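Local coordinates for Abbfa_003403 (Acinetobacter baumannii, PDB 4ZXH), which is a four-domain nonribosomal peptide synthetase that probably activates an amino acid, condenses it with an acyl partner on its carrier domain and releases the product by its thioesterase, at residues 898-901 with 907-910; 862-867 with 875-880; 926-931 with 936-941; 885-890 with 910-915; 207-212 with 275-280. One frame throughout, in Å; residues are numbered along the deposited sequence.

Interaction 1 (898-901 with 907-910); sequences VLVK and DQKL
Lys901 and Lys909 face each other in the antiparallel hairpin formed by strands 893-903 and 907-916 of the adenylation domain's C-terminal subdomain. They make a hydrogen-bonded pair in which each backbone amide serves the carbonyl of the other. Lys901 N donates to Lys909 O at 2.8 Å, almost straight at 174°, and Lys909 N donates to Lys901 O at 2.9 Å. The same carbonyls take a second, softer contact: Val900 CA lies 3.5 Å from Lys909 O, and Gln908 CA reaches Lys901 O as another CA-H...O contact. Leu899 O meets Leu910 CA in this way, while its regular bond runs to Val911; Leu910 bonds by its backbone to Ser939, just ahead of strand 940-943, so the central strand is engaged along both edges. Val898 N donates to Glu884 OE2, and Lys901 NZ has a weak, long ion pair with Glu962. Val900 and Leu910 form the neighbouring non-hydrogen-bonded pair, and their side chains share the sheet face packed by helix 880-888. Val900 CG1, anti to the backbone N (chi1 176°), lies against Gln908 CB at 3.8 Å, which leaves CG2 to meet Leu910 CD2 at 3.6 Å; that same CD2 also touches Val898 CG1.

Interaction 2 (862-867 with 875-880); sequences THHGRL and GFRIEL
His864 and Glu879 meet through a histidine-carboxylate hydrogen bond, from ND1 to OE2 at 2.9 Å. The carboxylate sits at the edge of the imidazole, its plane turned 87° from that of the ring. The bond is bent: the N-H...O angle is 142°, and ND1 approaches OE2 from above the carboxylate plane. A second, weak bond from the same ND1 goes to Glu879 OE1 at 3.3 Å. Glu879 reaches this place because its chain folds back at chi2 (-60°), carrying the carboxylate toward the ring.

One step outward, two neighbours flank the pair. Arg877 NH2 makes a salt bridge with Glu879 OE2 at 2.9 Å, nearly along the C-O axis; with His864 ND1 this gives the oxygen two donors, though Arg877 is poorly ordered and its hold less certain. On the ring's other nitrogen, His864 NE2 lies 2.7 Å from Thr862 OG1 in a hydrogen bond, and that hydroxyl is bonded to Arg856 NE. Both imidazole nitrogens are thus engaged, which limits rotation of the ring. Further out, the backbone of Thr862 pairs with Cys854 and that of His864 with Lys852, so strand 846-855 holds this end.

The contact joins the end of strand 861-863 to the segment leading into helix 880-888. A carboxylate at ND1 would be expected to favour a protonated imidazole, whereas Arg877 NH2, 4.5 Å from His864 ND1, would oppose it.

Interaction 3 (926-931 with 936-941); sequences KNLQIH and MVPSAF
A beta-alpha-beta unit, strand 907-916, helix 921-931 and strand 940-943, is closed where Leu928 of the helix packs on the segment that runs into the last strand. Its CD1 does the touching. This methyl meets Pro938 CD at 3.7 Å, the two side chains crossing at about a right angle, and Phe941 CE1 at 3.8 Å, close to the plane of the aromatic ring. Leu928 and Phe941 approach from opposite directions, and the methyl lies at the edge of the ring, with CZ almost as near as CE1. The ring takes this position with CG anti to the carbonyl carbon (chi1 -65°).

Through this unit the helix crosses over from the central strand of the C-terminal subdomain's sheet to the parallel edge strand beside it. Backbone bonds from Ser939 to Leu910 and from Ala940 to Ala912 tie that edge in place, while Leu928 also touches Val886 and Leu887 of helix 880-888.

Val937 makes a looser contact one residue further on. Its CG2 approaches the helix backbone, 4.1 Å from Gln929 CA and equally far from Leu928 O; CG1 faces the aliphatic part of Gln929, 4.3 Å from its CG. Outside the unit, Lys926 NZ forms a salt bridge with Glu1042, linking the helix to the carrier domain.

Interaction 4 (885-890 with 910-915); sequences NVLKQI and LVAYVT
Leu887 projects from helix 880-888 toward the central strand, 907-916, with no polar group taking part. Its CB points at the strand, and CG continues anti to the carbonyl carbon (chi1 -79°), which brings the branch point over the sheet, with one methyl going to Ala912 and the other to Val914. CB and CG themselves serve as the stem; the two methyls make the contact. CD1 rests 3.9 Å from Ala912 CB, the one side-chain atom that Ala912 offers. CD2 leans toward the next residue on that face, 4.4 Å from Val914 CG1, a looser touch. The leucine and valine side chains together bridge the 8.2 Å between Leu887 CA and Val914 CA.

Ala912 and Val914 alternate with Tyr913, whose side chain leaves by the other face, where its ring meets Phe960 edge-to-face and its OH bonds to Pro961 O. Around the leucine, Ala896 of strand 893-903 and Leu928 of helix 921-931 fill in the neighbourhood, so it lies buried where both helices meet the sheet. The result is the alpha/beta layering of the small C-terminal subdomain of ANL adenylating enzymes, two helices packed on one face of a three-stranded sheet.

Interaction 5 (207-212 with 275-280); sequences KHAPHV and NLVIAT
Pro210 and Ala209 lie against Val277 and Asn275 at the start of strand 275-279 in the condensation domain, and the contact is firmer where they meet the Asn275 carbonyl and Val277 than around the Asn275 and His208 side chains. The closest approach is Pro210 CG to Asn275 O, 3.7 Å. Beside it Val277 CG2, set anti to the carbonyl carbon while CG1 is anti to the backbone N (chi1 -180°), meets Ala209 CB at 4.0 Å and Pro210 CD at 4.2 Å. One methyl thus serves both loop residues.

The fit is slacker at the Asn275 side chain: CB is 4.3 Å from Pro210 CD, while the amide turns to a weak hydrogen bond with His304 on the neighbouring strand 302-306. On the solvent side His208 is exposed and poorly ordered, its ring directed away from the strand, so it adds little. The loop continues past the contact to His211, whose NE2 is bonded to Asp347.

This joins the loop after helix 197-205 to strand 275-279, which pairs antiparallel with strand 302-306, with the Val277 side chain about 10 Å from the bound 4'-phosphopantetheine. Between these two segments the attraction is essentially van der Waals; directional bonds come from the surroundings, consistent with an adhesion that depends on shape more than on charge.

Overall arrangement
Following the chain, interaction 5 comes first and closes a loop of 62 residues inside the condensation domain. Interaction 2 opens and closes next, ahead of helix 880-888. From that helix interaction 4 spans 19 intervening residues, and interaction 1, the hairpin, nests inside it; the two end on the same strand and share Leu910. Interaction 3 follows in series and adds the neighbouring strand, 940-943, so 1, 3 and 4 build one sheet with its helices. Interaction 2 leans on this group through Leu880, which packs on Leu910. It also meets interaction 5, where Phe876 and Gly875 touch Val212 and Pro210, bringing the condensation and adenylation regions together.

Interaction 1 (898-901 with 907-910)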
# COMPACT_ATOMS: atom_id res chain seq x y z
N VAL A 898 -11.84 -7.72 -4.43
CA VAL A 898 -11.84 -6.33 -4.00
C VAL A 898 -12.47 -5.49 -5.09
O VAL A 898 -12.09 -5.59 -6.26
CB VAL A 898 -10.41 -5.82 -3.70
CG1 VAL A 898 -10.44 -4.37 -3.27
CG2 VAL A 898 -9.76 -6.67 -2.62
N LEU A 899 -13.44 -4.66 -4.73
CA LEU A 899 -14.09 -3.78 -5.71
C LEU A 899 -14.03 -2.34 -5.28
O LEU A 899 -13.87 -2.03 -4.08
CB LEU A 899 -15.56 -4.17 -5.95
CG LEU A 899 -15.90 -5.63 -6.26
CD1 LEU A 899 -17.42 -5.83 -6.38
CD2 LEU A 899 -15.18 -6.13 -7.50
N VAL A 900 -14.16 -1.44 -6.24
CA VAL A 900 -14.37 -0.04 -5.92
C VAL A 900 -15.87 0.23 -5.95
O VAL A 900 -16.56 -0.20 -6.88
CB VAL A 900 -13.63 0.89 -6.92
CG1 VAL A 900 -13.94 2.34 -6.62
CG2 VAL A 900 -12.12 0.63 -6.87
N LYS A 901 -16.38 0.91 -4.92
CA LYS A 901 -17.80 1.31 -4.88
C LYS A 901 -17.94 2.80 -4.61
O LYS A 901 -17.04 3.41 -4.03
CB LYS A 901 -18.57 0.52 -3.82
CG LYS A 901 -18.66 -0.97 -4.06
CD LYS A 901 -19.57 -1.35 -5.21
CE LYS A 901 -19.63 -2.87 -5.35
NZ LYS A 901 -20.56 -3.34 -6.40
N ASP A 907 -17.74 10.19 -4.25
CA ASP A 907 -16.60 9.61 -3.54
C ASP A 907 -16.53 8.09 -3.69
O ASP A 907 -17.56 7.40 -3.72
CB ASP A 907 -16.65 10.02 -2.06
CG ASP A 907 -15.46 9.48 -1.27
OD1 ASP A 907 -14.29 9.84 -1.58
OD2 ASP A 907 -15.70 8.72 -0.31
N GLN A 908 -15.30 7.57 -3.82
CA GLN A 908 -15.07 6.16 -4.10
C GLN A 908 -14.29 5.50 -2.96
O GLN A 908 -13.42 6.11 -2.35
CB GLN A 908 -14.30 5.98 -5.42
CG GLN A 908 -14.89 6.74 -6.60
CD GLN A 908 -14.54 8.23 -6.58
OE1 GLN A 908 -13.57 8.66 -5.94
NE2 GLN A 908 -15.36 9.04 -7.27
N LYS A 909 -14.63 4.24 -2.68
CA LYS A 909 -13.98 3.49 -1.62
C LYS A 909 -13.82 2.02 -2.02
O LYS A 909 -14.59 1.49 -2.83
CB LYS A 909 -14.78 3.57 -0.32
CG LYS A 909 -14.72 4.89 0.43
CD LYS A 909 -15.66 4.80 1.65
CE LYS A 909 -15.64 6.02 2.56
NZ LYS A 909 -14.35 6.20 3.29
N LEU A 910 -12.80 1.39 -1.45
CA LEU A 910 -12.50 -0.02 -1.66
C LEU A 910 -13.25 -0.93 -0.71
O LEU A 910 -13.33 -0.63 0.48
CB LEU A 910 -11.00 -0.25 -1.48
CG LEU A 910 -10.15 0.36 -2.57
CD1 LEU A 910 -8.69 0.26 -2.18
CD2 LEU A 910 -10.42 -0.40 -3.82

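Interaction 2 (862-867 with 875-880)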
# COMPACT_ATOMS: atom_id res chain seq x y z
N THR A 862 -0.02 -7.53 -20.49
CA THR A 862 -0.69 -7.93 -19.26
C THR A 862 -2.08 -7.32 -19.23
O THR A 862 -2.34 -6.28 -19.86
CB THR A 862 0.12 -7.55 -17.99
OG1 THR A 862 0.25 -6.12 -17.88
CG2 THR A 862 1.49 -8.17 -18.04
N HIS A 863 -2.96 -7.99 -18.51
CA HIS A 863 -4.39 -7.73 -18.54
C HIS A 863 -4.81 -7.03 -17.27
O HIS A 863 -4.32 -7.35 -16.19
CB HIS A 863 -5.13 -9.05 -18.71
CG HIS A 863 -6.56 -8.90 -19.12
ND1 HIS A 863 -7.55 -8.54 -18.23
CD2 HIS A 863 -7.16 -9.08 -20.31
CE1 HIS A 863 -8.71 -8.52 -18.86
NE2 HIS A 863 -8.50 -8.82 -20.13
N HIS A 864 -5.71 -6.06 -17.39
CA HIS A 864 -6.09 -5.21 -16.27
C HIS A 864 -7.57 -4.90 -16.40
O HIS A 864 -8.06 -3.86 -15.94
CB HIS A 864 -5.25 -3.94 -16.27
CG HIS A 864 -3.77 -4.19 -16.20
ND1 HIS A 864 -3.06 -4.14 -15.02
CD2 HIS A 864 -2.88 -4.52 -17.17
CE1 HIS A 864 -1.79 -4.41 -15.26
NE2 HIS A 864 -1.65 -4.65 -16.56
N GLY A 865 -8.26 -5.89 -16.96
CA GLY A 865 -9.24 -5.65 -18.00
C GLY A 865 -10.53 -4.95 -17.75
O GLY A 865 -10.92 -4.72 -16.61
N ARG A 866 -11.16 -4.60 -18.87
CA ARG A 866 -12.49 -4.02 -18.93
C ARG A 866 -12.42 -2.50 -18.61
O ARG A 866 -12.51 -2.08 -17.46
CB ARG A 866 -13.42 -4.81 -18.02
CG ARG A 866 -14.92 -4.87 -18.37
CD ARG A 866 -15.33 -4.89 -19.81
NE ARG A 866 -14.82 -6.01 -20.58
CZ ARG A 866 -15.02 -6.15 -21.89
NH1 ARG A 866 -15.73 -5.24 -22.57
NH2 ARG A 866 -14.50 -7.21 -22.53
N LEU A 867 -12.24 -1.70 -19.66
CA LEU A 867 -12.20 -0.25 -19.61
C LEU A 867 -13.38 0.39 -18.86
O LEU A 867 -13.24 1.46 -18.28
CB LEU A 867 -12.17 0.30 -21.03
CG LEU A 867 -11.02 -0.16 -21.92
CD1 LEU A 867 -11.38 0.06 -23.36
CD2 LEU A 867 -9.73 0.58 -21.61
N GLY A 875 -8.59 10.26 -7.42
CA GLY A 875 -7.69 10.89 -8.38
C GLY A 875 -6.52 10.07 -8.89
O GLY A 875 -5.57 10.61 -9.48
N PHE A 876 -6.59 8.76 -8.67
CA PHE A 876 -5.52 7.82 -9.04
C PHE A 876 -6.11 6.44 -9.26
O PHE A 876 -7.26 6.21 -8.94
CB PHE A 876 -4.43 7.76 -7.97
CG PHE A 876 -4.94 7.44 -6.60
CD1 PHE A 876 -5.01 6.13 -6.15
CD2 PHE A 876 -5.34 8.46 -5.74
CE1 PHE A 876 -5.49 5.85 -4.89
CE2 PHE A 876 -5.81 8.19 -4.47
CZ PHE A 876 -5.89 6.89 -4.05
N ARG A 877 -5.32 5.52 -9.80
CA ARG A 877 -5.87 4.21 -10.10
C ARG A 877 -5.24 3.12 -9.23
O ARG A 877 -4.14 3.29 -8.72
CB ARG A 877 -5.69 3.89 -11.59
CG ARG A 877 -4.26 3.83 -12.07
CD ARG A 877 -4.20 3.48 -13.55
NE ARG A 877 -4.78 2.16 -13.80
CZ ARG A 877 -4.11 1.01 -13.69
NH1 ARG A 877 -2.83 1.01 -13.35
NH2 ARG A 877 -4.74 -0.14 -13.93
N ILE A 878 -5.97 2.02 -9.04
CA ILE A 878 -5.57 0.94 -8.14
C ILE A 878 -5.43 -0.36 -8.92
O ILE A 878 -6.21 -0.61 -9.84
CB ILE A 878 -6.61 0.72 -6.99
CG1 ILE A 878 -6.88 2.01 -6.22
CG2 ILE A 878 -6.14 -0.35 -6.02
CD1 ILE A 878 -5.83 2.32 -5.21
N GLU A 879 -4.45 -1.18 -8.56
CA GLU A 879 -4.37 -2.54 -9.06
C GLU A 879 -5.06 -3.50 -8.09
O GLU A 879 -4.41 -4.06 -7.20
CB GLU A 879 -2.91 -2.95 -9.26
CG GLU A 879 -2.35 -2.57 -10.60
CD GLU A 879 -3.11 -3.21 -11.75
OE1 GLU A 879 -3.35 -4.44 -11.70
OE2 GLU A 879 -3.47 -2.48 -12.69
N LEU A 880 -6.37 -3.70 -8.27
CA LEU A 880 -7.18 -4.45 -7.30
C LEU A 880 -6.57 -5.82 -6.94
O LEU A 880 -6.57 -6.23 -5.78
CB LEU A 880 -8.60 -4.63 -7.82
CG LEU A 880 -9.37 -3.31 -7.96
CD1 LEU A 880 -10.68 -3.49 -8.69
CD2 LEU A 880 -9.58 -2.67 -6.59

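Interaction 3 (926-931 with 936-941)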
# COMPACT_ATOMS: atom_id res chain seq x y z
N LYS A 926 -5.83 -4.99 10.26
CA LYS A 926 -4.49 -4.87 10.85
C LYS A 926 -3.42 -5.43 9.93
O LYS A 926 -2.38 -4.80 9.72
CB LYS A 926 -4.41 -5.59 12.19
CG LYS A 926 -5.38 -5.11 13.26
CD LYS A 926 -5.09 -3.71 13.73
CE LYS A 926 -5.83 -3.44 15.02
NZ LYS A 926 -5.38 -4.39 16.08
N ASN A 927 -3.69 -6.61 9.39
CA ASN A 927 -2.72 -7.29 8.54
C ASN A 927 -2.42 -6.52 7.25
O ASN A 927 -1.26 -6.29 6.91
CB ASN A 927 -3.21 -8.69 8.20
CG ASN A 927 -2.15 -9.55 7.54
OD1 ASN A 927 -1.88 -9.44 6.34
ND2 ASN A 927 -1.54 -10.44 8.32
N LEU A 928 -3.47 -6.13 6.53
CA LEU A 928 -3.27 -5.42 5.28
C LEU A 928 -2.56 -4.07 5.52
O LEU A 928 -1.75 -3.64 4.71
CB LEU A 928 -4.59 -5.19 4.55
CG LEU A 928 -5.44 -6.40 4.17
CD1 LEU A 928 -6.49 -5.94 3.19
CD2 LEU A 928 -4.63 -7.52 3.58
N GLN A 929 -2.85 -3.43 6.64
CA GLN A 929 -2.21 -2.16 6.94
C GLN A 929 -0.68 -2.26 7.00
O GLN A 929 0.01 -1.30 6.66
CB GLN A 929 -2.74 -1.61 8.26
CG GLN A 929 -3.77 -0.50 8.09
CD GLN A 929 -4.56 -0.27 9.37
OE1 GLN A 929 -4.67 -1.16 10.21
NE2 GLN A 929 -5.10 0.93 9.53
N ILE A 930 -0.16 -3.42 7.38
CA ILE A 930 1.28 -3.56 7.49
C ILE A 930 1.84 -4.10 6.16
O ILE A 930 3.06 -4.02 5.92
CB ILE A 930 1.69 -4.49 8.71
CG1 ILE A 930 1.55 -5.97 8.40
CG2 ILE A 930 0.85 -4.15 9.96
CD1 ILE A 930 2.90 -6.63 8.24
N HIS A 931 0.97 -4.59 5.28
CA HIS A 931 1.43 -5.21 4.02
C HIS A 931 1.11 -4.44 2.73
O HIS A 931 1.65 -4.73 1.66
CB HIS A 931 0.86 -6.62 3.89
CG HIS A 931 1.46 -7.60 4.84
ND1 HIS A 931 2.80 -7.94 4.81
CD2 HIS A 931 0.92 -8.30 5.87
CE1 HIS A 931 3.05 -8.82 5.77
NE2 HIS A 931 1.93 -9.05 6.42
N MET A 936 -4.09 1.57 -0.59
CA MET A 936 -4.65 0.31 -1.06
C MET A 936 -5.35 -0.52 0.04
O MET A 936 -5.72 -1.67 -0.18
CB MET A 936 -3.55 -0.50 -1.75
CG MET A 936 -3.09 0.18 -3.03
SD MET A 936 -1.67 -0.55 -3.86
CE MET A 936 -2.40 -2.06 -4.49
N VAL A 937 -5.53 0.08 1.22
CA VAL A 937 -6.20 -0.62 2.31
C VAL A 937 -7.70 -0.38 2.30
O VAL A 937 -8.13 0.77 2.45
CB VAL A 937 -5.67 -0.18 3.67
CG1 VAL A 937 -6.49 -0.85 4.79
CG2 VAL A 937 -4.20 -0.50 3.79
N PRO A 938 -8.50 -1.45 2.13
CA PRO A 938 -9.96 -1.35 1.98
C PRO A 938 -10.63 -0.66 3.15
O PRO A 938 -10.17 -0.77 4.28
CB PRO A 938 -10.39 -2.82 1.89
CG PRO A 938 -9.23 -3.50 1.29
CD PRO A 938 -8.03 -2.83 1.91
N SER A 939 -11.71 0.05 2.86
CA SER A 939 -12.50 0.72 3.88
C SER A 939 -13.58 -0.20 4.46
O SER A 939 -14.20 0.16 5.46
CB SER A 939 -13.16 1.98 3.32
OG SER A 939 -12.26 2.70 2.51
N ALA A 940 -13.81 -1.37 3.85
CA ALA A 940 -14.84 -2.30 4.31
C ALA A 940 -14.50 -3.77 4.00
O ALA A 940 -13.91 -4.09 2.97
CB ALA A 940 -16.18 -1.94 3.70
N PHE A 941 -14.87 -4.64 4.93
CA PHE A 941 -14.59 -6.07 4.84
C PHE A 941 -15.89 -6.81 5.07
O PHE A 941 -16.59 -6.56 6.04
CB PHE A 941 -13.55 -6.50 5.87
CG PHE A 941 -12.19 -5.90 5.63
CD1 PHE A 941 -11.19 -6.64 5.01
CD2 PHE A 941 -11.91 -4.59 6.02
CE1 PHE A 941 -9.92 -6.08 4.78
CE2 PHE A 941 -10.65 -4.02 5.79
CZ PHE A 941 -9.66 -4.76 5.17

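Interaction 4 (885-890 with 910-915)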
# COMPACT_ATOMS: atom_id res chain seq x y z
N ASN A 885 -4.17 -10.51 -3.75
CA ASN A 885 -3.04 -11.39 -3.45
C ASN A 885 -2.59 -11.31 -2.00
O ASN A 885 -2.30 -12.35 -1.39
CB ASN A 885 -1.86 -11.09 -4.38
CG ASN A 885 -2.04 -11.70 -5.77
OD1 ASN A 885 -2.67 -12.76 -5.93
ND2 ASN A 885 -1.50 -11.04 -6.79
N VAL A 886 -2.56 -10.10 -1.43
CA VAL A 886 -2.13 -9.97 -0.04
C VAL A 886 -3.16 -10.64 0.89
O VAL A 886 -2.79 -11.35 1.83
CB VAL A 886 -1.91 -8.49 0.38
CG1 VAL A 886 -1.69 -8.40 1.86
CG2 VAL A 886 -0.71 -7.90 -0.33
N LEU A 887 -4.45 -10.43 0.62
CA LEU A 887 -5.49 -11.07 1.40
C LEU A 887 -5.40 -12.60 1.34
O LEU A 887 -5.50 -13.27 2.35
CB LEU A 887 -6.86 -10.61 0.91
CG LEU A 887 -7.32 -9.23 1.40
CD1 LEU A 887 -8.50 -8.74 0.57
CD2 LEU A 887 -7.70 -9.29 2.85
N LYS A 888 -5.20 -13.16 0.15
CA LYS A 888 -5.15 -14.62 0.01
C LYS A 888 -3.99 -15.25 0.78
O LYS A 888 -3.97 -16.46 1.02
CB LYS A 888 -5.05 -15.01 -1.46
CG LYS A 888 -6.29 -14.72 -2.29
CD LYS A 888 -6.07 -15.18 -3.74
CE LYS A 888 -7.34 -15.21 -4.56
NZ LYS A 888 -7.59 -14.00 -5.39
N GLN A 889 -3.02 -14.44 1.18
CA GLN A 889 -1.83 -14.98 1.83
C GLN A 889 -2.01 -15.09 3.35
O GLN A 889 -1.17 -15.68 4.04
CB GLN A 889 -0.60 -14.11 1.50
CG GLN A 889 0.06 -14.47 0.18
CD GLN A 889 1.16 -13.50 -0.23
OE1 GLN A 889 1.28 -12.39 0.30
NE2 GLN A 889 1.98 -13.93 -1.18
N ILE A 890 -3.10 -14.52 3.86
CA ILE A 890 -3.54 -14.82 5.22
C ILE A 890 -3.93 -16.30 5.36
O ILE A 890 -4.61 -16.90 4.48
CB ILE A 890 -4.76 -13.98 5.64
CG1 ILE A 890 -4.66 -12.54 5.14
CG2 ILE A 890 -4.94 -14.04 7.14
CD1 ILE A 890 -3.53 -11.84 5.65
N LEU A 910 -12.80 1.39 -1.45
CA LEU A 910 -12.50 -0.02 -1.66
C LEU A 910 -13.25 -0.93 -0.71
O LEU A 910 -13.33 -0.63 0.48
CB LEU A 910 -11.00 -0.25 -1.48
CG LEU A 910 -10.15 0.36 -2.57
CD1 LEU A 910 -8.69 0.26 -2.18
CD2 LEU A 910 -10.42 -0.40 -3.82
N VAL A 911 -13.76 -2.05 -1.23
CA VAL A 911 -14.45 -3.11 -0.47
C VAL A 911 -13.76 -4.44 -0.64
O VAL A 911 -13.46 -4.85 -1.77
CB VAL A 911 -15.90 -3.30 -0.93
CG1 VAL A 911 -16.69 -4.15 0.06
CG2 VAL A 911 -16.56 -1.98 -1.15
N ALA A 912 -13.54 -5.16 0.45
CA ALA A 912 -12.96 -6.49 0.33
C ALA A 912 -13.94 -7.56 0.75
O ALA A 912 -14.40 -7.57 1.90
CB ALA A 912 -11.68 -6.58 1.16
N TYR A 913 -14.27 -8.45 -0.17
CA TYR A 913 -15.07 -9.64 0.16
C TYR A 913 -14.14 -10.85 0.39
O TYR A 913 -13.19 -11.06 -0.39
CB TYR A 913 -16.08 -9.95 -0.96
CG TYR A 913 -16.96 -8.78 -1.35
CD1 TYR A 913 -18.24 -8.63 -0.80
CD2 TYR A 913 -16.53 -7.84 -2.26
CE1 TYR A 913 -19.06 -7.56 -1.15
CE2 TYR A 913 -17.33 -6.77 -2.62
CZ TYR A 913 -18.60 -6.63 -2.06
OH TYR A 913 -19.38 -5.56 -2.42
N VAL A 914 -14.38 -11.62 1.45
CA VAL A 914 -13.52 -12.77 1.74
C VAL A 914 -14.30 -14.02 2.13
O VAL A 914 -15.39 -13.92 2.70
CB VAL A 914 -12.50 -12.44 2.85
CG1 VAL A 914 -11.51 -11.37 2.37
CG2 VAL A 914 -13.22 -11.98 4.09
N THR A 915 -13.75 -15.19 1.79
CA THR A 915 -14.29 -16.49 2.26
C THR A 915 -13.21 -17.26 2.96
O THR A 915 -12.04 -17.11 2.64
CB THR A 915 -14.81 -17.41 1.13
OG1 THR A 915 -13.81 -17.54 0.12
CG2 THR A 915 -16.04 -16.88 0.51

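Interaction 5 (207-212 with 275-280)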
# COMPACT_ATOMS: atom_id res chain seq x y z
N LYS A 207 -4.48 21.67 -3.17
CA LYS A 207 -5.72 21.13 -2.59
C LYS A 207 -6.27 19.95 -3.41
O LYS A 207 -6.65 18.92 -2.85
CB LYS A 207 -6.79 22.23 -2.49
N HIS A 208 -6.28 20.10 -4.73
CA HIS A 208 -6.82 19.07 -5.61
C HIS A 208 -5.77 18.08 -6.10
O HIS A 208 -6.00 17.36 -7.07
CB HIS A 208 -7.49 19.71 -6.83
CG HIS A 208 -8.60 20.66 -6.49
ND1 HIS A 208 -9.68 20.31 -5.70
CD2 HIS A 208 -8.82 21.95 -6.87
CE1 HIS A 208 -10.49 21.34 -5.59
NE2 HIS A 208 -9.99 22.35 -6.28
N ALA A 209 -4.60 18.06 -5.47
CA ALA A 209 -3.52 17.19 -5.93
C ALA A 209 -3.86 15.75 -5.65
O ALA A 209 -4.41 15.44 -4.59
CB ALA A 209 -2.21 17.56 -5.27
N PRO A 210 -3.54 14.85 -6.58
CA PRO A 210 -3.75 13.45 -6.24
C PRO A 210 -2.77 12.99 -5.14
O PRO A 210 -1.67 13.51 -4.97
CB PRO A 210 -3.48 12.72 -7.56
CG PRO A 210 -2.48 13.57 -8.21
CD PRO A 210 -2.82 15.00 -7.85
N HIS A 211 -3.21 12.00 -4.40
CA HIS A 211 -2.42 11.38 -3.36
C HIS A 211 -1.17 10.74 -3.95
O HIS A 211 -0.08 10.84 -3.37
CB HIS A 211 -3.28 10.35 -2.65
CG HIS A 211 -2.57 9.56 -1.60
ND1 HIS A 211 -2.43 10.01 -0.30
CD2 HIS A 211 -1.96 8.35 -1.65
CE1 HIS A 211 -1.78 9.10 0.40
NE2 HIS A 211 -1.48 8.09 -0.39
N VAL A 212 -1.32 10.10 -5.11
CA VAL A 212 -0.21 9.42 -5.78
C VAL A 212 -0.42 9.47 -7.30
O VAL A 212 -1.56 9.54 -7.78
CB VAL A 212 -0.05 7.95 -5.29
CG1 VAL A 212 -1.32 7.15 -5.52
CG2 VAL A 212 1.09 7.27 -5.96
N ASN A 275 -3.95 15.53 -13.91
CA ASN A 275 -3.44 16.18 -12.72
C ASN A 275 -2.13 15.52 -12.29
O ASN A 275 -2.11 14.38 -11.79
CB ASN A 275 -4.48 16.13 -11.60
CG ASN A 275 -5.65 17.06 -11.86
OD1 ASN A 275 -6.78 16.62 -12.08
ND2 ASN A 275 -5.40 18.36 -11.81
N LEU A 276 -1.04 16.24 -12.51
CA LEU A 276 0.29 15.72 -12.20
C LEU A 276 1.04 16.65 -11.27
O LEU A 276 0.95 17.88 -11.42
CB LEU A 276 1.09 15.54 -13.48
CG LEU A 276 0.40 14.79 -14.59
CD1 LEU A 276 1.02 15.18 -15.94
CD2 LEU A 276 0.54 13.31 -14.34
N VAL A 277 1.77 16.08 -10.31
CA VAL A 277 2.64 16.88 -9.45
C VAL A 277 4.12 16.54 -9.65
O VAL A 277 4.48 15.37 -9.69
CB VAL A 277 2.30 16.71 -7.97
CG1 VAL A 277 3.21 17.56 -7.12
CG2 VAL A 277 0.86 17.08 -7.73
N ILE A 278 4.95 17.57 -9.79
CA ILE A 278 6.40 17.39 -9.88
C ILE A 278 7.12 18.28 -8.87
O ILE A 278 6.91 19.49 -8.84
CB ILE A 278 6.93 17.72 -11.29
CG1 ILE A 278 6.36 16.75 -12.32
CG2 ILE A 278 8.44 17.64 -11.32
CD1 ILE A 278 6.99 16.90 -13.67
N ALA A 279 7.99 17.67 -8.05
CA ALA A 279 8.76 18.43 -7.06
C ALA A 279 10.00 19.03 -7.71
O ALA A 279 10.64 18.37 -8.51
CB ALA A 279 9.16 17.54 -5.88
N THR A 280 10.32 20.28 -7.36
CA THR A 280 11.53 20.97 -7.84
C THR A 280 12.27 21.75 -6.76
O THR A 280 11.89 22.86 -6.43
CB THR A 280 11.24 21.99 -8.95
OG1 THR A 280 10.40 21.41 -9.95
CG2 THR A 280 12.55 22.42 -9.58